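Local atomic coordinates of saframycin Mx1 synthetase B (Legionella pneumophila subsp. pneumophila, PDB entry 3KXW), a protein that belongs to the ANL superfamily of AMP-binding enzymes and holds 5'-O-[(S)-(dodecanoyloxy)(hydroxy)phosphoryl]adenosine in a pocket of the same chain. Residues A107-V111 and T179-K183; I110-S114 and L172-S176; H422-G426 and I436-T440. One frame throughout, in Å; residues are numbered along the deposited sequence.

How the contacts relate
Contacts 1 and 2 are neighbours, with centres about 5 Å apart, and both start from helix 101-114, sharing I110 and V111. Its partners follow one another in the chain: strand 169-174 meets the helix in contact 2, and the loop leading on to strand 184-188 meets it in contact 1. The two touch, K183 O lying 3.1 Å from T175 N in a probable hydrogen bond. Contact 3 comes later in the chain, where segments 422-426 and 436-440 bond through their main chains; its centre lies about 22 and 20 Å from those of contacts 1 and 2. Contacts 1 and 2 thus join helix 101-114 to the signature hairpin, contact 3 a helix to another sheet.

Contact 1: A107-V111 and T179-K183; sequences AQRIV and TMHPK
Start with one full turn of alpha helix, 107-111, taken from the middle of helix 101-114 and closed by V111 N to A107 O at 2.9 Å. Beside it runs the irregular segment 179-183: T179 and M180 have helical backbone angles, H181 opens to -135/79, and P182 is polyproline-II-like at -53/139. R109 lies across from H181 (CA to CA 6.9 Å) and I110 across from P182 (6.6 Å). R109 is the centrepiece. It points toward the loop with chi1 m and chi2 and chi3 both t, so the chain is stretched out along the loop. Its CD comes 3.3 Å from T179 O, a carbonyl buried here without a partner. NH1 gives a weak hydrogen bond to M180 O (3.1 Å, 128°), while the salt bridge from R109 goes back to D105 on its own helix. M180, a selenomethionine, starts away from the helix, but its m, m, m rotamer folds SE over one face of the guanidinium, with CE 3.4 Å from R109 NH2. P182 packs against the base of the arginine and I110: its CD is 3.7 Å from R109 CB, and its CB is 4.1 Å from I110 CG1. The loop, in the sequence TMHPK, is the end of the Ser/Thr- and glycine-rich signature of ANL enzymes that joins two antiparallel strands, here held against a flanking helix.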
loop_
_atom_site.group_PDB
_atom_site.type_symbol
_atom_site.label_atom_id
_atom_site.label_comp_id
_atom_site.label_asym_id
_atom_site.label_seq_id
_atom_site.Cartn_x
_atom_site.Cartn_y
_atom_site.Cartn_z
ATOM N N ALA A 107 -4.556 -3.618 15.916
ATOM C CA ALA A 107 -5.385 -2.513 16.397
ATOM C C ALA A 107 -5.077 -2.181 17.856
ATOM O O ALA A 107 -4.943 -1.021 18.216
ATOM C CB ALA A 107 -6.885 -2.827 16.206
ATOM N N GLN A 108 -4.971 -3.193 18.711
ATOM C CA GLN A 108 -4.664 -2.933 20.110
ATOM C C GLN A 108 -3.298 -2.260 20.283
ATOM O O GLN A 108 -3.126 -1.381 21.129
ATOM C CB GLN A 108 -4.702 -4.235 20.928
ATOM C CG GLN A 108 -4.166 -4.059 22.346
ATOM C CD GLN A 108 -5.088 -3.205 23.199
ATOM O OE1 GLN A 108 -4.771 -2.061 23.547
ATOM N NE2 GLN A 108 -6.248 -3.746 23.515
ATOM N N ARG A 109 -2.308 -2.689 19.506
ATOM C CA ARG A 109 -0.986 -2.070 19.619
ATOM C C ARG A 109 -1.025 -0.622 19.144
ATOM O O ARG A 109 -0.328 0.219 19.677
ATOM C CB ARG A 109 0.081 -2.864 18.851
ATOM C CG ARG A 109 0.379 -4.238 19.430
ATOM C CD ARG A 109 1.181 -5.108 18.454
ATOM N NE ARG A 109 1.139 -6.498 18.898
ATOM C CZ ARG A 109 1.897 -6.974 19.878
ATOM N NH1 ARG A 109 2.780 -6.185 20.472
ATOM N NH2 ARG A 109 1.787 -8.244 20.255
ATOM N N ILE A 110 -1.855 -0.340 18.147
ATOM C CA ILE A 110 -1.999 1.025 17.644
ATOM C C ILE A 110 -2.729 1.912 18.661
ATOM O O ILE A 110 -2.340 3.057 18.916
ATOM C CB ILE A 110 -2.672 1.031 16.265
ATOM C CG1 ILE A 110 -1.657 0.585 15.213
ATOM C CG2 ILE A 110 -3.217 2.417 15.923
ATOM C CD1 ILE A 110 -2.232 0.416 13.803
ATOM N N VAL A 111 -3.763 1.369 19.282
ATOM C CA VAL A 111 -4.429 2.101 20.352
ATOM C C VAL A 111 -3.483 2.420 21.510
ATOM O O VAL A 111 -3.477 3.527 22.023
ATOM C CB VAL A 111 -5.702 1.362 20.853
ATOM C CG1 VAL A 111 -6.250 2.005 22.167
ATOM C CG2 VAL A 111 -6.752 1.364 19.762
ATOM N N THR A 179 5.578 -5.358 13.275
ATOM C CA THR A 179 4.293 -5.834 13.781
ATOM C C THR A 179 4.213 -5.700 15.297
ATOM O O THR A 179 3.129 -5.471 15.841
ATOM C CB THR A 179 4.003 -7.286 13.368
ATOM O OG1 THR A 179 5.113 -8.115 13.731
ATOM C CG2 THR A 179 3.808 -7.371 11.861
HETATM N N MSE A 180 5.354 -5.803 15.978
HETATM C CA MSE A 180 5.361 -5.773 17.448
HETATM C C MSE A 180 5.292 -4.376 18.058
HETATM O O MSE A 180 4.735 -4.200 19.140
HETATM C CB MSE A 180 6.550 -6.561 18.014
HETATM C CG MSE A 180 6.554 -8.049 17.589
HETATM SE SE MSE A 180 4.915 -9.059 18.138
HETATM C CE MSE A 180 5.116 -8.828 20.075
ATOM N N HIS A 181 5.862 -3.383 17.380
ATOM C CA HIS A 181 5.690 -1.996 17.803
ATOM C C HIS A 181 5.393 -1.147 16.571
ATOM O O HIS A 181 6.281 -0.508 16.029
ATOM C CB HIS A 181 6.944 -1.478 18.511
ATOM C CG HIS A 181 7.285 -2.219 19.767
ATOM N ND1 HIS A 181 6.632 -2.001 20.963
ATOM C CD2 HIS A 181 8.217 -3.170 20.016
ATOM C CE1 HIS A 181 7.142 -2.790 21.896
ATOM N NE2 HIS A 181 8.103 -3.509 21.347
ATOM N N PRO A 182 4.141 -1.176 16.103
ATOM C CA PRO A 182 3.803 -0.540 14.831
ATOM C C PRO A 182 4.270 0.904 14.828
ATOM O O PRO A 182 4.112 1.605 15.841
ATOM C CB PRO A 182 2.271 -0.604 14.798
ATOM C CG PRO A 182 1.945 -1.822 15.592
ATOM C CD PRO A 182 2.976 -1.848 16.713
ATOM N N LYS A 183 4.810 1.343 13.697
ATOM C CA LYS A 183 5.357 2.703 13.568
ATOM C C LYS A 183 4.341 3.619 12.917
ATOM O O LYS A 183 3.957 3.404 11.761
ATOM C CB LYS A 183 6.625 2.690 12.707
ATOM C CG LYS A 183 7.813 1.958 13.321
ATOM C CD LYS A 183 8.922 1.832 12.256
ATOM C CE LYS A 183 10.308 1.659 12.865
ATOM N NZ LYS A 183 10.469 0.293 13.434
#

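Contact 2: I110-S114 and L172-S176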
loop_
_atom_site.group_PDB
_atom_site.type_symbol
_atom_site.label_atom_id
_atom_site.label_comp_id
_atom_site.label_asym_id
_atom_site.label_seq_id
_atom_site.Cartn_x
_atom_site.Cartn_y
_atom_site.Cartn_z
ATOM N N ILE A 110 -1.855 -0.340 18.147
ATOM C CA ILE A 110 -1.999 1.025 17.644
ATOM C C ILE A 110 -2.729 1.912 18.661
ATOM O O ILE A 110 -2.340 3.057 18.916
ATOM C CB ILE A 110 -2.672 1.031 16.265
ATOM C CG1 ILE A 110 -1.657 0.585 15.213
ATOM C CG2 ILE A 110 -3.217 2.417 15.923
ATOM C CD1 ILE A 110 -2.232 0.416 13.803
ATOM N N VAL A 111 -3.763 1.369 19.282
ATOM C CA VAL A 111 -4.429 2.101 20.352
ATOM C C VAL A 111 -3.483 2.420 21.510
ATOM O O VAL A 111 -3.477 3.527 22.023
ATOM C CB VAL A 111 -5.702 1.362 20.853
ATOM C CG1 VAL A 111 -6.250 2.005 22.167
ATOM C CG2 VAL A 111 -6.752 1.364 19.762
ATOM N N THR A 112 -2.674 1.455 21.915
ATOM C CA THR A 112 -1.763 1.694 23.027
ATOM C C THR A 112 -0.735 2.778 22.685
ATOM O O THR A 112 -0.397 3.603 23.519
ATOM C CB THR A 112 -1.068 0.398 23.417
ATOM O OG1 THR A 112 -2.075 -0.575 23.763
ATOM C CG2 THR A 112 -0.109 0.622 24.611
ATOM N N ASN A 113 -0.239 2.753 21.453
ATOM C CA ASN A 113 0.757 3.720 21.016
ATOM C C ASN A 113 0.160 5.132 20.878
ATOM O O ASN A 113 0.691 6.099 21.433
ATOM C CB ASN A 113 1.409 3.242 19.703
ATOM C CG ASN A 113 2.505 4.180 19.198
ATOM O OD1 ASN A 113 3.436 4.541 19.925
ATOM N ND2 ASN A 113 2.399 4.571 17.946
ATOM N N SER A 114 -0.957 5.233 20.164
ATOM C CA SER A 114 -1.493 6.531 19.754
ATOM C C SER A 114 -2.439 7.170 20.775
ATOM O O SER A 114 -2.705 8.363 20.687
ATOM C CB SER A 114 -2.215 6.410 18.405
ATOM O OG SER A 114 -3.382 5.626 18.528
ATOM N N LEU A 172 -1.607 10.048 11.401
ATOM C CA LEU A 172 -0.588 9.034 11.556
ATOM C C LEU A 172 -0.780 7.972 10.496
ATOM O O LEU A 172 -1.870 7.438 10.366
ATOM C CB LEU A 172 -0.692 8.383 12.924
ATOM C CG LEU A 172 -0.503 9.291 14.131
ATOM C CD1 LEU A 172 -0.477 8.464 15.432
ATOM C CD2 LEU A 172 0.757 10.136 13.998
ATOM N N GLN A 173 0.257 7.660 9.735
ATOM C CA GLN A 173 0.147 6.497 8.878
ATOM C C GLN A 173 1.039 5.367 9.376
ATOM O O GLN A 173 2.265 5.493 9.434
ATOM C CB GLN A 173 0.370 6.818 7.390
ATOM C CG GLN A 173 1.626 7.551 6.987
ATOM C CD GLN A 173 1.743 7.713 5.429
ATOM O OE1 GLN A 173 0.976 7.101 4.681
ATOM N NE2 GLN A 173 2.682 8.547 4.962
ATOM N N TYR A 174 0.401 4.274 9.763
ATOM C CA TYR A 174 1.129 3.123 10.277
ATOM C C TYR A 174 1.653 2.255 9.146
ATOM O O TYR A 174 0.920 1.933 8.212
ATOM C CB TYR A 174 0.243 2.332 11.244
ATOM C CG TYR A 174 0.201 2.995 12.589
ATOM C CD1 TYR A 174 1.122 2.667 13.561
ATOM C CD2 TYR A 174 -0.730 3.974 12.876
ATOM C CE1 TYR A 174 1.107 3.277 14.790
ATOM C CE2 TYR A 174 -0.755 4.594 14.108
ATOM C CZ TYR A 174 0.168 4.256 15.053
ATOM O OH TYR A 174 0.155 4.887 16.280
ATOM N N THR A 175 2.931 1.898 9.206
ATOM C CA THR A 175 3.538 1.155 8.109
ATOM C C THR A 175 3.354 -0.326 8.348
ATOM O O THR A 175 2.980 -0.739 9.448
ATOM C CB THR A 175 5.037 1.432 7.999
ATOM O OG1 THR A 175 5.679 1.027 9.213
ATOM C CG2 THR A 175 5.291 2.908 7.767
ATOM N N SER A 176 3.629 -1.135 7.333
ATOM C CA SER A 176 3.694 -2.574 7.552
ATOM C C SER A 176 5.021 -2.879 8.233
ATOM O O SER A 176 5.911 -2.019 8.344
ATOM C CB SER A 176 3.600 -3.346 6.236
ATOM O OG SER A 176 4.748 -3.101 5.435
#
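Aromatic packing dominates this contact. Y174 extends from strand 169-174 toward the helix, and I110 lies over one face of its ring: CG1 is 3.8 Å from the ring centroid and only 10° off the normal, a clear CH-pi contact, and CD1 is 3.7 Å from Y174 CG. With chi1 at -79° and chi2 at -90°, the tyrosine offers that face to the isoleucine and carries its hydroxyl up to the last turn of the helix.

Smaller van der Waals contacts finish the interface there. S114 CB lies 3.5 Å from Y174 OH and 4.0 Å from L172 CD1, so the serine rests against both the tyrosine tip and the leucine. N113 also points its CA-to-CB bond toward the strand segment.

The donors of S114 are satisfied within the helix. S114 N and S114 OG both donate to I110 O, at 2.9 and 2.8 Å, which turns the serine hydroxyl back onto the helix while its CB packs on the strand; S114 O goes on to accept a hydrogen bond from R67.

The short axes of 110-114 and 172-174 are 11.7 Å apart at 143°, far enough to hold a layer of side chains. L172 and Y174 face the helix, while Q173, between them, packs instead on strand 184-188 and helix 220-233. V93 of strand 91-95 touches I110, L172 and Y174, joining a second sheet to the same layer. This is helix-on-strand packing under the two-stranded antiparallel hairpin, 169-174 with 184-188, whose connecting loop is the signature loop of the ANL fold.

Contact 3: H422-G426 and I436-T440; sequences HAFAG and IYLRT
Three main-chain hydrogen bonds tie segment 422-426, on helix 417-424, to segment 436-440. R439 N donates to A423 O at 2.7 Å and nearly straight (169°). Then G426 and Y437 form a single antiparallel bridge as a hydrogen-bonded pair, CA to CA 4.6 Å: G426 N gives to Y437 O at 2.9 Å, and Y437 N to G426 O at 3.0 Å. A423 O also receives the CA-H of L438 (3.4 Å), and G426 O that of I436 (3.5 Å). To reach the bridge the backbone passes through F424 (-104/8) and A425 (-124/37) to G426 (-66/130); a CB there would clash with R439 CG. The second segment, reading IYLRT, ends on the threonine of the TGD signature of ANL enzymes, and on its other side L438 and T440 pair through their backbones with V404 and I402 of strand 400-405. Side-chain polar ends find partners beyond the two segments: R439 makes a salt bridge to E401 through NE and a hydrogen bond to P388 O through NH2, and Y437 OH bonds to E382. L438 (chi1 t, chi2 p) lays CD1 over the F424 ring, 4.3 Å from its centroid, while Y413 meets that ring edge-to-face.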
loop_
_atom_site.group_PDB
_atom_site.type_symbol
_atom_site.label_atom_id
_atom_site.label_comp_id
_atom_site.label_asym_id
_atom_site.label_seq_id
_atom_site.Cartn_x
_atom_site.Cartn_y
_atom_site.Cartn_z
ATOM N N HIS A 422 16.851 6.915 14.930
ATOM C CA HIS A 422 17.392 5.842 14.073
ATOM C C HIS A 422 17.103 6.064 12.581
ATOM O O HIS A 422 17.908 5.685 11.731
ATOM C CB HIS A 422 16.813 4.494 14.536
ATOM C CG HIS A 422 17.390 3.291 13.844
ATOM N ND1 HIS A 422 18.555 2.674 14.258
ATOM C CD2 HIS A 422 16.945 2.575 12.782
ATOM C CE1 HIS A 422 18.819 1.654 13.461
ATOM N NE2 HIS A 422 17.856 1.567 12.559
ATOM N N ALA A 423 15.983 6.703 12.260
ATOM C CA ALA A 423 15.563 6.807 10.862
ATOM C C ALA A 423 15.578 8.217 10.276
ATOM O O ALA A 423 15.821 8.395 9.078
ATOM C CB ALA A 423 14.154 6.181 10.690
ATOM N N PHE A 424 15.267 9.215 11.095
ATOM C CA PHE A 424 15.083 10.569 10.606
ATOM C C PHE A 424 16.265 11.516 10.898
ATOM O O PHE A 424 16.160 12.734 10.674
ATOM C CB PHE A 424 13.804 11.179 11.191
ATOM C CG PHE A 424 12.531 10.543 10.688
ATOM C CD1 PHE A 424 11.888 11.044 9.564
ATOM C CD2 PHE A 424 11.974 9.447 11.345
ATOM C CE1 PHE A 424 10.708 10.469 9.097
ATOM C CE2 PHE A 424 10.789 8.862 10.895
ATOM C CZ PHE A 424 10.156 9.375 9.759
ATOM N N ALA A 425 17.370 10.979 11.392
ATOM C CA ALA A 425 18.505 11.838 11.740
ATOM C C ALA A 425 19.794 11.438 11.026
ATOM O O ALA A 425 20.874 11.496 11.604
ATOM C CB ALA A 425 18.726 11.858 13.268
ATOM N N GLY A 426 19.682 11.010 9.774
ATOM C CA GLY A 426 20.851 10.599 9.023
ATOM C C GLY A 426 21.799 11.761 8.750
ATOM O O GLY A 426 21.379 12.800 8.282
ATOM N N ILE A 436 20.038 17.039 7.267
ATOM C CA ILE A 436 19.572 15.812 7.912
ATOM C C ILE A 436 18.710 14.998 6.946
ATOM O O ILE A 436 17.940 15.545 6.173
ATOM C CB ILE A 436 18.770 16.074 9.203
ATOM C CG1 ILE A 436 17.434 16.760 8.888
ATOM C CG2 ILE A 436 19.608 16.863 10.227
ATOM C CD1 ILE A 436 17.519 17.914 7.872
ATOM N N TYR A 437 18.849 13.684 6.994
ATOM C CA TYR A 437 18.230 12.847 5.976
ATOM C C TYR A 437 17.371 11.749 6.587
ATOM O O TYR A 437 17.658 11.262 7.687
ATOM C CB TYR A 437 19.322 12.185 5.130
ATOM C CG TYR A 437 20.053 13.163 4.233
ATOM C CD1 TYR A 437 21.158 13.867 4.689
ATOM C CD2 TYR A 437 19.635 13.371 2.931
ATOM C CE1 TYR A 437 21.823 14.760 3.866
ATOM C CE2 TYR A 437 20.293 14.261 2.102
ATOM C CZ TYR A 437 21.385 14.950 2.577
ATOM O OH TYR A 437 22.021 15.838 1.741
ATOM N N LEU A 438 16.337 11.353 5.851
ATOM C CA LEU A 438 15.627 10.128 6.146
ATOM C C LEU A 438 16.422 8.927 5.659
ATOM O O LEU A 438 16.769 8.825 4.472
ATOM C CB LEU A 438 14.254 10.146 5.478
ATOM C CG LEU A 438 13.510 8.824 5.326
ATOM C CD1 LEU A 438 13.115 8.261 6.700
ATOM C CD2 LEU A 438 12.293 9.095 4.443
ATOM N N ARG A 439 16.713 8.017 6.570
ATOM C CA ARG A 439 17.346 6.752 6.216
ATOM C C ARG A 439 16.267 5.693 5.914
ATOM O O ARG A 439 15.543 5.279 6.808
ATOM C CB ARG A 439 18.272 6.299 7.352
ATOM C CG ARG A 439 19.469 7.258 7.599
ATOM C CD ARG A 439 20.529 6.660 8.562
ATOM N NE ARG A 439 21.233 5.500 8.006
ATOM C CZ ARG A 439 22.286 4.915 8.581
ATOM N NH1 ARG A 439 22.769 5.380 9.734
ATOM N NH2 ARG A 439 22.863 3.870 8.014
ATOM N N THR A 440 16.155 5.257 4.658
ATOM C CA THR A 440 15.005 4.436 4.279
ATOM C C THR A 440 15.106 2.964 4.658
ATOM O O THR A 440 14.094 2.254 4.697
ATOM C CB THR A 440 14.745 4.528 2.773
ATOM O OG1 THR A 440 15.861 3.967 2.059
ATOM C CG2 THR A 440 14.586 5.997 2.373
#